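PDB 7MCM: enoyl-CoA hydratase from Mycolicibacterium smegmatis, which probably hydrates trans-2-enoyl-CoA thioesters to (3S)-3-hydroxyacyl-CoA as part of fatty acid metabolism. Local coordinates for residues 29-34 with 118-123; 141-146 with 150-155. One frame throughout, in Å; residues are numbered along the deposited sequence.

Contact 1: residues 29-34 with 118-123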
loop_
_atom_site.group_PDB
_atom_site.type_symbol
_atom_site.label_atom_id
_atom_site.label_comp_id
_atom_site.label_asym_id
_atom_site.label_seq_id
_atom_site.Cartn_x
_atom_site.Cartn_y
_atom_site.Cartn_z
ATOM N N ALA B 29 -8.317 21.496 -26.981
ATOM C CA ALA B 29 -7.722 21.535 -25.653
ATOM C C ALA B 29 -8.778 21.237 -24.595
ATOM O O ALA B 29 -9.939 21.647 -24.723
ATOM C CB ALA B 29 -7.088 22.909 -25.393
ATOM N N ILE B 30 -8.369 20.530 -23.539
ATOM C CA ILE B 30 -9.283 20.122 -22.478
ATOM C C ILE B 30 -9.002 20.864 -21.179
ATOM O O ILE B 30 -9.600 20.549 -20.149
ATOM C CB ILE B 30 -9.240 18.601 -22.247
ATOM C CG1 ILE B 30 -7.827 18.157 -21.816
ATOM C CG2 ILE B 30 -9.706 17.860 -23.492
ATOM C CD1 ILE B 30 -7.769 16.779 -21.185
ATOM N N THR B 31 -8.142 21.864 -21.206
ATOM C CA THR B 31 -7.755 22.551 -19.984
ATOM C C THR B 31 -8.633 23.758 -19.670
ATOM O O THR B 31 -8.455 24.371 -18.611
ATOM C CB THR B 31 -6.290 22.977 -20.069
ATOM O OG1 THR B 31 -6.101 23.781 -21.234
ATOM C CG2 THR B 31 -5.397 21.744 -20.166
ATOM N N GLY B 32 -9.586 24.096 -20.539
ATOM C CA GLY B 32 -10.474 25.218 -20.266
ATOM C C GLY B 32 -11.590 24.833 -19.309
ATOM O O GLY B 32 -12.073 23.703 -19.302
ATOM N N SER B 33 -12.002 25.797 -18.480
ATOM C CA SER B 33 -12.982 25.489 -17.441
ATOM C C SER B 33 -14.330 25.072 -18.023
ATOM O O SER B 33 -15.052 24.288 -17.394
ATOM C CB SER B 33 -13.160 26.685 -16.516
ATOM O OG SER B 33 -13.728 27.752 -17.238
ATOM N N ASP B 34 -14.704 25.592 -19.198
ATOM C CA ASP B 34 -15.944 25.135 -19.830
ATOM C C ASP B 34 -15.888 23.648 -20.149
ATOM O O ASP B 34 -16.835 22.906 -19.867
ATOM C CB ASP B 34 -16.228 25.928 -21.097
ATOM C CG ASP B 34 -16.773 27.296 -20.804
ATOM O OD1 ASP B 34 -17.333 27.487 -19.701
ATOM O OD2 ASP B 34 -16.630 28.179 -21.673
ATOM N N ILE B 118 -1.786 15.449 -27.482
ATOM C CA ILE B 118 -0.579 16.136 -27.027
ATOM C C ILE B 118 -0.806 16.621 -25.608
ATOM O O ILE B 118 -1.861 17.188 -25.308
ATOM C CB ILE B 118 -0.254 17.343 -27.942
ATOM C CG1 ILE B 118 -0.096 16.885 -29.385
ATOM C CG2 ILE B 118 1.020 18.093 -27.447
ATOM C CD1 ILE B 118 0.078 18.057 -30.385
ATOM N N GLY B 119 0.197 16.461 -24.756
ATOM C CA GLY B 119 0.093 17.043 -23.431
ATOM C C GLY B 119 -1.065 16.453 -22.657
ATOM O O GLY B 119 -1.188 15.235 -22.503
ATOM N N ALA B 120 -1.927 17.334 -22.148
ATOM C CA ALA B 120 -3.107 16.872 -21.426
ATOM C C ALA B 120 -3.956 15.939 -22.283
ATOM O O ALA B 120 -4.605 15.036 -21.752
ATOM C CB ALA B 120 -3.929 18.080 -20.949
ATOM N N GLY B 121 -3.966 16.144 -23.606
ATOM C CA GLY B 121 -4.723 15.264 -24.483
ATOM C C GLY B 121 -4.136 13.868 -24.555
ATOM O O GLY B 121 -4.871 12.878 -24.606
ATOM N N CYS B 122 -2.806 13.767 -24.535
ATOM C CA CYS B 122 -2.169 12.459 -24.452
ATOM C C CYS B 122 -2.584 11.748 -23.169
ATOM O O CYS B 122 -3.002 10.583 -23.193
ATOM C CB CYS B 122 -0.645 12.616 -24.532
ATOM S SG CYS B 122 0.276 11.037 -24.409
ATOM N N ASP B 123 -2.536 12.461 -22.040
ATOM C CA ASP B 123 -2.849 11.848 -20.753
ATOM C C ASP B 123 -4.316 11.425 -20.678
ATOM O O ASP B 123 -4.629 10.379 -20.107
ATOM C CB ASP B 123 -2.520 12.820 -19.627
ATOM C CG ASP B 123 -1.044 13.163 -19.576
ATOM O OD1 ASP B 123 -0.289 12.558 -20.340
ATOM O OD2 ASP B 123 -0.640 14.042 -18.801
#
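I30 lays its CG1–CD1 arm over A120, at the start of helix 120-127. CG1 lies 4.0 Å from A120 CB. One carbon further along, CD1 comes closest to A120 O, at 3.7 Å, and still lies beside the methyl. The extended arm (chi2 163°) lets both CG1 and CD1 lie along A120, from the methyl to the carbonyl oxygen. The other branch, CG2, is turned away from A120 and touches neither it nor its neighbours in 118-123.

T31 adds another carbon. Its CG2 methyl is also 4.0 Å from A120 CB. With chi1 at 56°, CG2 stands anti to the carbonyl carbon and reaches toward the helix, while OG1, between the backbone N and the carbonyl carbon, stays clear of A120. The A120 methyl therefore meets carbons from two consecutive residues. This is van der Waals packing of small apolar groups, and the interface is small, at 114 Å². The backbones stay well apart: I30 CA and G121 CA are 7.0 Å from each other.

A120 is the first residue of its helix. G119, the N-cap residue, has a positive phi (62°), which lets the chain turn from strand 116-118 into the helix. G121 N bonds back to I118 O at 2.9 Å, and D123 N to G119 O at 3.1 Å. In crotonase-fold enzymes a peptide N-H at the start of this helix commonly helps form the oxyanion hole, and the present geometry is consistent with that.

I30 also packs on S65, and its backbone is hydrogen-bonded to G67, while G119 bonds to A140 next to F139 of strand 138-140. The contact thus joins the loop leading into helix 33-48 to the corner between strand 116-118 and helix 120-127.

Contact 2: residues 141-146 with 150-155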
loop_
_atom_site.group_PDB
_atom_site.type_symbol
_atom_site.label_atom_id
_atom_site.label_comp_id
_atom_site.label_asym_id
_atom_site.label_seq_id
_atom_site.Cartn_x
_atom_site.Cartn_y
_atom_site.Cartn_z
ATOM N N GLU B 141 3.834 13.092 -24.815
ATOM C CA GLU B 141 3.941 13.544 -23.433
ATOM C C GLU B 141 4.891 14.743 -23.427
ATOM O O GLU B 141 6.031 14.676 -22.971
ATOM C CB GLU B 141 4.449 12.399 -22.557
ATOM C CG GLU B 141 4.268 12.579 -21.064
ATOM C CD GLU B 141 2.813 12.370 -20.632
ATOM O OE1 GLU B 141 1.937 13.048 -21.187
ATOM O OE2 GLU B 141 2.560 11.561 -19.714
ATOM N N SER B 142 4.397 15.855 -23.982
ATOM C CA SER B 142 5.261 16.954 -24.422
ATOM C C SER B 142 5.727 17.871 -23.299
ATOM O O SER B 142 6.567 18.744 -23.555
ATOM C CB SER B 142 4.525 17.795 -25.464
ATOM O OG SER B 142 3.319 18.306 -24.919
ATOM N N PHE B 143 5.236 17.675 -22.069
ATOM C CA PHE B 143 5.414 18.662 -21.003
ATOM C C PHE B 143 6.879 19.046 -20.801
ATOM O O PHE B 143 7.216 20.230 -20.683
ATOM C CB PHE B 143 4.843 18.099 -19.700
ATOM C CG PHE B 143 3.374 17.829 -19.756
ATOM C CD1 PHE B 143 2.459 18.825 -19.455
ATOM C CD2 PHE B 143 2.903 16.568 -20.132
ATOM C CE1 PHE B 143 1.086 18.560 -19.507
ATOM C CE2 PHE B 143 1.540 16.305 -20.192
ATOM C CZ PHE B 143 0.635 17.295 -19.876
ATOM N N VAL B 144 7.765 18.046 -20.753
ATOM C CA VAL B 144 9.170 18.282 -20.421
ATOM C C VAL B 144 9.832 19.239 -21.403
ATOM O O VAL B 144 10.774 19.964 -21.038
ATOM C CB VAL B 144 9.916 16.934 -20.347
ATOM C CG1 VAL B 144 10.051 16.314 -21.743
ATOM C CG2 VAL B 144 11.273 17.106 -19.682
ATOM N N GLN B 145 9.385 19.245 -22.663
ATOM C CA GLN B 145 9.983 20.126 -23.667
ATOM C C GLN B 145 9.683 21.594 -23.402
ATOM O O GLN B 145 10.348 22.466 -23.973
ATOM C CB GLN B 145 9.503 19.745 -25.070
ATOM C CG GLN B 145 9.772 18.265 -25.407
ATOM C CD GLN B 145 9.793 18.001 -26.895
ATOM O OE1 GLN B 145 9.395 18.853 -27.692
ATOM N NE2 GLN B 145 10.303 16.827 -27.287
ATOM N N LEU B 146 8.681 21.882 -22.585
ATOM C CA LEU B 146 8.330 23.243 -22.214
ATOM C C LEU B 146 8.743 23.563 -20.785
ATOM O O LEU B 146 8.282 24.559 -20.225
ATOM C CB LEU B 146 6.832 23.475 -22.426
ATOM C CG LEU B 146 6.352 23.207 -23.852
ATOM C CD1 LEU B 146 4.823 23.229 -23.930
ATOM C CD2 LEU B 146 6.903 24.314 -24.741
ATOM N N PRO B 150 3.893 16.472 -16.237
ATOM C CA PRO B 150 2.458 16.208 -16.420
ATOM C C PRO B 150 1.682 16.466 -15.135
ATOM O O PRO B 150 1.682 15.636 -14.219
ATOM C CB PRO B 150 2.419 14.731 -16.835
ATOM C CG PRO B 150 3.851 14.398 -17.274
ATOM C CD PRO B 150 4.708 15.253 -16.409
ATOM N N GLY B 151 1.037 17.625 -15.038
ATOM C CA GLY B 151 0.375 17.982 -13.798
ATOM C C GLY B 151 -0.934 17.275 -13.531
ATOM O O GLY B 151 -1.520 17.455 -12.461
ATOM N N ASP B 152 -1.393 16.444 -14.466
ATOM C CA ASP B 152 -2.718 15.842 -14.415
ATOM C C ASP B 152 -2.699 14.350 -14.084
ATOM O O ASP B 152 -3.698 13.673 -14.319
ATOM C CB ASP B 152 -3.424 16.047 -15.751
ATOM C CG ASP B 152 -2.612 15.512 -16.910
ATOM O OD1 ASP B 152 -1.547 14.912 -16.655
ATOM O OD2 ASP B 152 -3.038 15.669 -18.071
ATOM N N GLY B 153 -1.575 13.804 -13.633
ATOM C CA GLY B 153 -1.520 12.389 -13.316
ATOM C C GLY B 153 -1.092 11.481 -14.448
ATOM O O GLY B 153 -1.120 10.245 -14.281
ATOM N N GLY B 154 -0.679 12.048 -15.582
ATOM C CA GLY B 154 -0.224 11.239 -16.697
ATOM C C GLY B 154 0.920 10.305 -16.346
ATOM O O GLY B 154 1.028 9.211 -16.912
ATOM N N THR B 155 1.786 10.704 -15.408
ATOM C CA THR B 155 2.884 9.808 -15.047
ATOM C C THR B 155 2.405 8.565 -14.298
ATOM O O THR B 155 3.146 7.583 -14.227
ATOM C CB THR B 155 3.922 10.520 -14.189
ATOM O OG1 THR B 155 3.288 10.984 -12.998
ATOM C CG2 THR B 155 4.533 11.707 -14.940
#
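E141 meets both P150 and the first turn of helix 154-162 through its carboxylate. CG is anti to the backbone N (chi1 -164°), and the chain bends at chi2 and turns the carboxylate toward P150. The side chain crosses the proline at about a right angle. OE2 lies 4.0 Å from P150 CG and equally far from G154 C. The other oxygen, OE1, sits in the plane of the F143 ring, at its edge, 3.4 Å from F143 CE2.

F143 opens the 3-10 turn 143-145 and provides the main apolar surface. P150 CA stands over the face of its ring, 3.7 Å from the centroid and 8° off the normal, a CH-pi contact. P150 CG packs against F143 CD2 at 3.7 Å. The ring's CZ is a looser 4.4 Å from D152 OD2. Further on, Q145 NE2 bonds to T173 O, and L146 N bonds to F143 O and closes the short turn.

The partner segment is shaped by a type I turn from P150 to G153. D152 OD1 accepts G154 N at 3.2 Å, forming an Asx turn. The N-H comes from above the carboxylate plane, 41° out of it.

Helix 120-127 lies against this pair: C122 touches E141, and D123 touches both F143 and P150. T155 OG1 is hydrogen-bonded to S226 OG of a second subunit. Within the crotonase-like fold, the contact folds the loop after strand 138-140 onto the Pro-Gly turn and Asx turn that lead into helix 154-162.

In the fold
Both contacts are buried, their centres 11 Å apart. Contact 1 includes the start of helix 120-127, and contact 2 packs against it. Contact 1 is alkyl packing, with one carbon against a backbone carbonyl, and stays within one subunit. Contact 2 is larger, mixes an aromatic ring with carboxylates, and reaches a second subunit. The two meet directly: F143 CZ packs on the backbone of G119 and A120 in segment 118-123. The carboxylates of D123, E141 and D152 meet at the boundary between the two contacts. The small alkyl packing lies nearer the chain's centre, about 12 Å from it between centres, against about 16 Å for contact 2.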